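Long-range contacts in pyruvate kinase (PDB 6QXL), which probably catalyses the last step of glycolysis, passing the phosphoryl group of phosphoenolpyruvate to ADP to yield pyruvate and ATP: residues A[1-9]-A[332-341]; A[270-278]-A[390-398]. All coordinates share one frame; numbering follows the deposited sequence.

Interaction 1 (A[1-9]-A[332-341]); sequences MSVRRTKIV and MARVCQGAEK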
loop_
_atom_site.group_PDB
_atom_site.type_symbol
_atom_site.label_atom_id
_atom_site.label_comp_id
_atom_site.label_asym_id
_atom_site.label_seq_id
_atom_site.Cartn_x
_atom_site.Cartn_y
_atom_site.Cartn_z
ATOM N N MET A 1 26.175 18.392 -7.889
ATOM C CA MET A 1 25.625 17.778 -6.649
ATOM C C MET A 1 25.006 18.809 -5.711
ATOM O O MET A 1 25.375 19.996 -5.728
ATOM C CB MET A 1 26.718 16.926 -5.880
ATOM C CG MET A 1 27.335 15.750 -6.601
ATOM S SD MET A 1 26.924 13.938 -6.399
ATOM C CE MET A 1 27.934 13.370 -5.045
ATOM N N SER A 2 24.070 18.380 -4.868
ATOM C CA SER A 2 23.426 19.267 -3.889
ATOM C C SER A 2 24.229 19.334 -2.596
ATOM O O SER A 2 25.091 18.483 -2.300
ATOM C CB SER A 2 22.026 18.780 -3.561
ATOM O OG SER A 2 21.258 18.541 -4.711
ATOM N N VAL A 3 23.934 20.340 -1.804
ATOM C CA VAL A 3 24.534 20.453 -0.502
ATOM C C VAL A 3 24.215 19.227 0.337
ATOM O O VAL A 3 23.078 18.776 0.411
ATOM C CB VAL A 3 24.109 21.770 0.193
ATOM C CG1 VAL A 3 22.620 22.141 0.074
ATOM C CG2 VAL A 3 24.548 21.861 1.655
ATOM N N ARG A 4 25.250 18.662 0.947
ATOM C CA ARG A 4 25.097 17.478 1.791
ATOM C C ARG A 4 24.129 17.776 2.931
ATOM O O ARG A 4 24.177 18.832 3.529
ATOM C CB ARG A 4 26.442 17.045 2.363
ATOM C CG ARG A 4 26.375 16.086 3.550
ATOM C CD ARG A 4 27.768 15.578 3.881
ATOM N NE ARG A 4 28.704 16.660 4.146
ATOM C CZ ARG A 4 28.897 17.233 5.325
ATOM N NH1 ARG A 4 28.232 16.855 6.414
ATOM N NH2 ARG A 4 29.809 18.206 5.431
ATOM N N ARG A 5 23.267 16.817 3.223
ATOM C CA ARG A 5 22.286 16.926 4.281
ATOM C C ARG A 5 22.648 16.166 5.537
ATOM O O ARG A 5 22.327 16.606 6.640
ATOM C CB ARG A 5 20.930 16.437 3.780
ATOM C CG ARG A 5 20.384 17.236 2.588
ATOM C CD ARG A 5 19.088 16.572 2.064
ATOM N NE ARG A 5 17.946 16.709 2.966
ATOM C CZ ARG A 5 17.223 17.815 3.108
ATOM N NH1 ARG A 5 17.509 18.916 2.431
ATOM N NH2 ARG A 5 16.196 17.840 3.951
ATOM N N THR A 6 23.284 15.007 5.392
ATOM C CA THR A 6 23.661 14.205 6.554
ATOM C C THR A 6 24.844 14.866 7.235
ATOM O O THR A 6 25.765 15.338 6.562
ATOM C CB THR A 6 23.990 12.760 6.130
ATOM O OG1 THR A 6 22.873 12.225 5.401
ATOM C CG2 THR A 6 24.257 11.893 7.341
ATOM N N LYS A 7 24.820 14.901 8.562
ATOM C CA LYS A 7 25.823 15.657 9.304
ATOM C C LYS A 7 26.941 14.752 9.776
ATOM O O LYS A 7 26.749 13.563 9.962
ATOM C CB LYS A 7 25.180 16.395 10.471
ATOM C CG LYS A 7 24.048 17.325 10.057
ATOM C CD LYS A 7 24.495 18.399 9.046
ATOM C CE LYS A 7 23.364 19.373 8.712
ATOM N NZ LYS A 7 22.893 20.130 9.920
ATOM N N ILE A 8 28.126 15.341 9.951
ATOM C CA ILE A 8 29.340 14.604 10.301
ATOM C C ILE A 8 29.838 15.009 11.678
ATOM O O ILE A 8 30.119 16.176 11.916
ATOM C CB ILE A 8 30.445 14.843 9.271
ATOM C CG1 ILE A 8 30.031 14.238 7.916
ATOM C CG2 ILE A 8 31.755 14.232 9.765
ATOM C CD1 ILE A 8 30.968 14.537 6.740
ATOM N N VAL A 9 29.949 14.036 12.571
ATOM C CA VAL A 9 30.549 14.232 13.880
ATOM C C VAL A 9 31.979 13.704 13.849
ATOM O O VAL A 9 32.204 12.542 13.509
ATOM C CB VAL A 9 29.787 13.472 14.955
ATOM C CG1 VAL A 9 30.396 13.738 16.323
ATOM C CG2 VAL A 9 28.322 13.857 14.919
ATOM N N MET A 332 33.906 10.662 3.878
ATOM C CA MET A 332 32.614 10.479 4.487
ATOM C C MET A 332 31.592 11.442 3.888
ATOM O O MET A 332 30.480 11.039 3.524
ATOM C CB MET A 332 32.751 10.649 5.999
ATOM C CG MET A 332 31.479 10.489 6.769
ATOM S SD MET A 332 31.801 10.300 8.517
ATOM C CE MET A 332 31.757 8.505 8.660
ATOM N N ALA A 333 31.986 12.698 3.730
ATOM C CA ALA A 333 31.098 13.708 3.155
ATOM C C ALA A 333 30.690 13.364 1.720
ATOM O O ALA A 333 29.549 13.580 1.328
ATOM C CB ALA A 333 31.759 15.083 3.208
ATOM N N ARG A 334 31.618 12.825 0.949
ATOM C CA ARG A 334 31.352 12.493 -0.443
ATOM C C ARG A 334 30.358 11.321 -0.531
ATOM O O ARG A 334 29.458 11.316 -1.372
ATOM C CB ARG A 334 32.665 12.135 -1.126
ATOM C CG ARG A 334 32.703 12.436 -2.633
ATOM C CD ARG A 334 33.555 11.430 -3.457
ATOM N NE ARG A 334 34.824 11.081 -2.779
ATOM C CZ ARG A 334 35.192 9.875 -2.308
ATOM N NH1 ARG A 334 34.405 8.801 -2.444
ATOM N NH2 ARG A 334 36.356 9.765 -1.648
ATOM N N VAL A 335 30.502 10.347 0.361
ATOM C CA VAL A 335 29.633 9.189 0.345
ATOM C C VAL A 335 28.214 9.596 0.738
ATOM O O VAL A 335 27.244 9.114 0.148
ATOM C CB VAL A 335 30.187 8.078 1.245
ATOM C CG1 VAL A 335 29.203 6.909 1.351
ATOM C CG2 VAL A 335 31.509 7.577 0.694
ATOM N N CYS A 336 28.107 10.501 1.708
ATOM C CA CYS A 336 26.801 11.010 2.112
ATOM C C CYS A 336 26.092 11.685 0.930
ATOM O O CYS A 336 24.927 11.415 0.651
ATOM C CB CYS A 336 26.936 11.970 3.285
ATOM S SG CYS A 336 27.348 11.166 4.853
ATOM N N GLN A 337 26.814 12.541 0.214
ATOM C CA GLN A 337 26.219 13.213 -0.928
ATOM C C GLN A 337 25.688 12.237 -1.958
ATOM O O GLN A 337 24.596 12.457 -2.509
ATOM C CB GLN A 337 27.200 14.122 -1.613
ATOM C CG GLN A 337 27.297 15.504 -1.030
ATOM C CD GLN A 337 28.205 16.323 -1.960
ATOM O OE1 GLN A 337 29.411 16.115 -1.906
ATOM N NE2 GLN A 337 27.631 17.148 -2.894
ATOM N N GLY A 338 26.429 11.160 -2.195
ATOM C CA GLY A 338 26.029 10.175 -3.195
ATOM C C GLY A 338 24.766 9.435 -2.772
ATOM O O GLY A 338 23.830 9.302 -3.549
ATOM N N ALA A 339 24.732 8.984 -1.521
ATOM C CA ALA A 339 23.589 8.266 -1.030
ATOM C C ALA A 339 22.321 9.129 -0.990
ATOM O O ALA A 339 21.203 8.606 -1.127
ATOM C CB ALA A 339 23.883 7.708 0.352
ATOM N N GLU A 340 22.488 10.440 -0.804
ATOM C CA GLU A 340 21.341 11.343 -0.744
ATOM C C GLU A 340 20.625 11.527 -2.092
ATOM O O GLU A 340 19.482 11.966 -2.104
ATOM C CB GLU A 340 21.748 12.694 -0.142
ATOM C CG GLU A 340 21.924 12.627 1.370
ATOM C CD GLU A 340 22.836 13.711 1.959
ATOM O OE1 GLU A 340 23.082 14.758 1.303
ATOM O OE2 GLU A 340 23.308 13.496 3.104
ATOM N N LYS A 341 21.279 11.181 -3.203
ATOM C CA LYS A 341 20.624 11.198 -4.514
ATOM C C LYS A 341 19.604 10.071 -4.711
ATOM O O LYS A 341 18.748 10.167 -5.568
ATOM C CB LYS A 341 21.645 11.136 -5.641
ATOM C CG LYS A 341 22.692 12.244 -5.611
ATOM C CD LYS A 341 23.492 12.291 -6.910
ATOM C CE LYS A 341 24.315 11.022 -7.198
ATOM N NZ LYS A 341 24.944 11.154 -8.525
HETATM O O HOH W 1 22.462 15.998 -1.009
#

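Interaction 2 (A[270-278]-A[390-398]); sequences HARRNNKVV and PLIMSRIRS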
loop_
_atom_site.group_PDB
_atom_site.type_symbol
_atom_site.label_atom_id
_atom_site.label_comp_id
_atom_site.label_asym_id
_atom_site.label_seq_id
_atom_site.Cartn_x
_atom_site.Cartn_y
_atom_site.Cartn_z
ATOM N N HIS A 270 12.908 4.571 15.666
ATOM C CA HIS A 270 12.206 4.957 16.885
ATOM C C HIS A 270 12.611 6.350 17.342
ATOM O O HIS A 270 11.775 7.118 17.812
ATOM C CB HIS A 270 12.403 3.924 17.988
ATOM C CG HIS A 270 11.608 2.668 17.780
ATOM N ND1 HIS A 270 11.106 1.926 18.816
ATOM C CD2 HIS A 270 11.215 2.042 16.642
ATOM C CE1 HIS A 270 10.469 0.874 18.334
ATOM N NE2 HIS A 270 10.522 0.921 17.015
ATOM N N ALA A 271 13.877 6.703 17.169
ATOM C CA ALA A 271 14.320 8.058 17.480
ATOM C C ALA A 271 13.540 9.079 16.672
ATOM O O ALA A 271 12.957 10.019 17.237
ATOM C CB ALA A 271 15.808 8.206 17.244
ATOM N N ARG A 272 13.492 8.889 15.358
ATOM C CA ARG A 272 12.791 9.837 14.498
ATOM C C ARG A 272 11.302 9.912 14.846
ATOM O O ARG A 272 10.720 10.991 14.874
ATOM C CB ARG A 272 12.984 9.489 13.022
ATOM C CG ARG A 272 14.409 9.611 12.534
ATOM C CD ARG A 272 14.637 9.057 11.142
ATOM N NE ARG A 272 13.816 9.728 10.171
ATOM C CZ ARG A 272 12.921 9.167 9.354
ATOM N NH1 ARG A 272 12.761 7.845 9.300
ATOM N NH2 ARG A 272 12.207 9.954 8.545
ATOM N N ARG A 273 10.686 8.778 15.134
ATOM C CA ARG A 273 9.269 8.775 15.488
ATOM C C ARG A 273 8.983 9.582 16.741
ATOM O O ARG A 273 7.948 10.245 16.807
ATOM C CB ARG A 273 8.764 7.376 15.710
ATOM C CG ARG A 273 8.577 6.650 14.449
ATOM C CD ARG A 273 7.895 5.357 14.765
ATOM N NE ARG A 273 7.681 4.697 13.499
ATOM C CZ ARG A 273 7.456 3.407 13.343
ATOM N NH1 ARG A 273 7.437 2.576 14.394
ATOM N NH2 ARG A 273 7.327 2.947 12.100
ATOM N N ASN A 274 9.901 9.539 17.698
ATOM C CA ASN A 274 9.771 10.342 18.908
ATOM C C ASN A 274 10.396 11.739 18.785
ATOM O O ASN A 274 10.631 12.389 19.786
ATOM C CB ASN A 274 10.375 9.604 20.098
ATOM C CG ASN A 274 9.601 8.380 20.463
ATOM O OD1 ASN A 274 8.587 8.476 21.150
ATOM N ND2 ASN A 274 10.066 7.228 20.005
ATOM N N ASN A 275 10.654 12.188 17.564
ATOM C CA ASN A 275 11.157 13.541 17.314
ATOM C C ASN A 275 12.483 13.845 17.985
ATOM O O ASN A 275 12.685 14.918 18.502
ATOM C CB ASN A 275 10.077 14.567 17.670
ATOM C CG ASN A 275 8.811 14.395 16.844
ATOM O OD1 ASN A 275 8.877 14.187 15.645
ATOM N ND2 ASN A 275 7.671 14.537 17.463
ATOM N N LYS A 276 13.387 12.873 17.944
ATOM C CA LYS A 276 14.750 13.031 18.439
ATOM C C LYS A 276 15.757 12.913 17.317
ATOM O O LYS A 276 15.476 12.341 16.276
ATOM C CB LYS A 276 15.055 11.979 19.490
ATOM C CG LYS A 276 13.986 11.854 20.551
ATOM C CD LYS A 276 13.687 13.173 21.236
ATOM C CE LYS A 276 12.818 12.934 22.458
ATOM N NZ LYS A 276 12.580 14.243 23.108
ATOM N N VAL A 277 16.944 13.429 17.581
ATOM C CA VAL A 277 18.072 13.364 16.639
ATOM C C VAL A 277 18.799 12.045 16.860
ATOM O O VAL A 277 18.841 11.541 17.984
ATOM C CB VAL A 277 19.032 14.540 16.900
ATOM C CG1 VAL A 277 20.152 14.573 15.888
ATOM C CG2 VAL A 277 18.283 15.850 16.837
ATOM N N VAL A 278 19.376 11.484 15.809
ATOM C CA VAL A 278 20.110 10.225 15.953
ATOM C C VAL A 278 21.435 10.226 15.218
ATOM O O VAL A 278 21.509 10.655 14.074
ATOM C CB VAL A 278 19.227 9.014 15.554
ATOM C CG1 VAL A 278 18.734 9.115 14.122
ATOM C CG2 VAL A 278 19.973 7.708 15.758
ATOM N N PRO A 390 12.412 23.432 13.408
ATOM C CA PRO A 390 13.154 22.705 12.359
ATOM C C PRO A 390 13.604 21.294 12.792
ATOM O O PRO A 390 13.875 20.466 11.944
ATOM C CB PRO A 390 14.341 23.618 12.043
ATOM C CG PRO A 390 14.558 24.357 13.310
ATOM C CD PRO A 390 13.190 24.575 13.914
ATOM N N LEU A 391 13.638 21.007 14.087
ATOM C CA LEU A 391 13.801 19.634 14.517
ATOM C C LEU A 391 12.683 18.757 13.968
ATOM O O LEU A 391 12.947 17.698 13.402
ATOM C CB LEU A 391 13.842 19.547 16.038
ATOM C CG LEU A 391 13.840 18.131 16.633
ATOM C CD1 LEU A 391 15.083 17.381 16.258
ATOM C CD2 LEU A 391 13.728 18.172 18.127
ATOM N N ILE A 392 11.438 19.206 14.109
ATOM C CA ILE A 392 10.288 18.451 13.641
ATOM C C ILE A 392 10.311 18.376 12.115
ATOM O O ILE A 392 10.162 17.302 11.537
ATOM C CB ILE A 392 8.985 19.061 14.113
ATOM C CG1 ILE A 392 8.941 19.202 15.641
ATOM C CG2 ILE A 392 7.792 18.243 13.631
ATOM C CD1 ILE A 392 9.191 17.949 16.430
ATOM N N MET A 393 10.555 19.488 11.450
ATOM C CA MET A 393 10.605 19.458 9.993
ATOM C C MET A 393 11.567 18.374 9.498
ATOM O O MET A 393 11.245 17.627 8.578
ATOM C CB MET A 393 11.015 20.808 9.413
ATOM C CG MET A 393 10.027 21.934 9.673
ATOM S SD MET A 393 10.604 23.446 8.903
ATOM C CE MET A 393 9.220 24.523 9.209
ATOM N N SER A 394 12.723 18.261 10.149
ATOM C CA SER A 394 13.785 17.402 9.654
ATOM C C SER A 394 13.593 15.920 9.996
ATOM O O SER A 394 14.356 15.091 9.523
ATOM C CB SER A 394 15.131 17.914 10.157
ATOM O OG SER A 394 15.181 17.915 11.561
ATOM N N ARG A 395 12.570 15.592 10.790
ATOM C CA ARG A 395 12.158 14.199 10.951
ATOM C C ARG A 395 11.488 13.611 9.710
ATOM O O ARG A 395 11.324 12.421 9.627
ATOM C CB ARG A 395 11.188 14.020 12.112
ATOM C CG ARG A 395 11.609 14.535 13.474
ATOM C CD ARG A 395 12.970 14.084 13.908
ATOM N NE ARG A 395 14.010 14.872 13.248
ATOM C CZ ARG A 395 15.282 14.524 13.183
ATOM N NH1 ARG A 395 15.704 13.384 13.731
ATOM N NH2 ARG A 395 16.124 15.309 12.530
ATOM N N ILE A 396 11.105 14.438 8.753
ATOM C CA ILE A 396 10.371 13.983 7.585
ATOM C C ILE A 396 11.319 13.873 6.413
ATOM O O ILE A 396 12.082 14.789 6.135
ATOM C CB ILE A 396 9.239 14.983 7.253
ATOM C CG1 ILE A 396 8.288 15.132 8.432
ATOM C CG2 ILE A 396 8.471 14.560 6.035
ATOM C CD1 ILE A 396 7.685 13.833 8.883
ATOM N N ARG A 397 11.249 12.758 5.702
ATOM C CA ARG A 397 12.123 12.573 4.559
ATOM C C ARG A 397 11.839 13.644 3.542
ATOM O O ARG A 397 10.684 13.878 3.206
ATOM C CB ARG A 397 11.930 11.214 3.912
ATOM C CG ARG A 397 12.485 10.039 4.705
ATOM C CD ARG A 397 12.008 8.721 4.097
ATOM N NE ARG A 397 13.127 7.772 3.940
ATOM C CZ ARG A 397 13.500 6.908 4.856
ATOM N NH1 ARG A 397 12.857 6.799 6.019
ATOM N NH2 ARG A 397 14.544 6.151 4.625
ATOM N N SER A 398 12.889 14.294 3.060
ATOM C CA SER A 398 12.773 15.301 2.029
ATOM C C SER A 398 14.143 15.615 1.470
ATOM O O SER A 398 15.155 15.258 2.054
ATOM C CB SER A 398 12.166 16.584 2.626
ATOM O OG SER A 398 12.147 17.643 1.673
HETATM O O HOH W 2 14.971 12.275 9.925
HETATM O O HOH W 3 9.556 10.321 6.543
HETATM O O HOH W 4 10.545 7.493 6.930
#

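Interaction 1 (A[1-9]-A[332-341])
The carboxylate of Glu-340, near the C-terminal end of helix 325-340, grips the backbone of the N-terminal arm where it enters strand 7-11. Its OE1 takes Arg-5 N at 2.8 Å on the syn side but well out of the carboxylate plane, while OE2 accepts both Thr-6 N, from above that plane, and Thr-6 OG1 (2.7 Å) on the anti side. A glutamate suits this place because two oxygens can serve two successive amides and a hydroxyl; a water joins OE1 to Val-3 O. One turn back, Gln-337 NE2 donates to Ser-2 O over 2.9 Å. These bonds hold the arm leading into the first strand of the TIM barrel against helix 325-340, which comes after the eighth strand, 312-315, where the ring of strands closes. Deeper in, Ile-8 CD1 packs on Ala-333 CB at 3.7 Å, the small methyl letting strand and helix come close, and Ile-8 slides past Met-332. Arg-4 CG stands anti to the backbone N (chi1 163°), and the bend at chi3 brings Arg-4 NE within 3.6 Å of Ala-333 CB, with Ile-8 CD1 over one guanidinium face. Arg-4 NH1 donates to Thr-6 O and forms a salt bridge with Asp-31.

Interaction 2 (A[270-278]-A[390-398])
Two bends, at chi2 (-50°) and chi3 (79°), fold the side chain of Arg-395 back along its own helix end, while Arg-272, extended as far as CD and then turned at chi3, carries its guanidinium to the backbone of Arg-395. The two arginines thus exchange weak bonds with opposite backbones: Arg-272 NH2 reaches Arg-395 O at 2.8 Å, and Arg-395 NH1 reaches Lys-276 O at 2.8 Å. Their guanidinium planes stand 60° apart. Stronger ties fix the rotation of Arg-395: NE donates to Leu-391 O, NH2 meets Ser-394 OG in the guanidinium plane, and a salt bridge to Asp-311 probably balances its buried charge. Arginine suits the place because its several N-H groups can serve both domains at once.

Water extends the reach of Arg-272. One molecule links its NE to Ser-394 O, and another lies between its NH1 and NH1 of Arg-397. Those two NH1 atoms are only 3.4 Å apart and do not bond to each other; Arg-397 turns its NE to Thr-344 O.

Beside this polar part, Ile-392 CD1 rests on Asn-275 CG at 3.6 Å, and Asn-275 OD1 accepts from Arg-351. Leu-391 places CD2 against Asn-275 O and CD1 against Val-277 CG2 (3.6 Å), its branched end filling the angle between turn and strand. Asn-275, with positive phi, is the C-prime residue of a Schellman motif closing helix 260-273, a conformation asparagine tolerates well. The turn leads into barrel strand 277-281, so the contact joins a helix-to-strand connection of the TIM barrel to the end of helix 388-394 in the alpha/beta domain, whose pocket holds glucose-6-phosphate about 8 Å from the Leu-391 side chain.

Both contacts involve strands of the same eight-stranded barrel, and their centres lie about 18 Å apart. Interaction 1 stays with barrel elements, first strand against last helix, and grades from buried apolar packing to an exposed end, where Arg-334 and Lys-341 form salt bridges with Asp-257 and Glu-259 of a second subunit. Interaction 2 joins barrel to alpha/beta domain and touches no other chain; its touching residues are buried or partly exposed. The chemistry differs accordingly: a carboxylate gathers backbone amides in one, whereas arginines, carbonyls and waters meet in the other. Arg-5 NE packs 3.3 Å from Ser-398 O, bringing the two together, and Asp-311 touches both neighbourhoods, through Lys-7 and Arg-395.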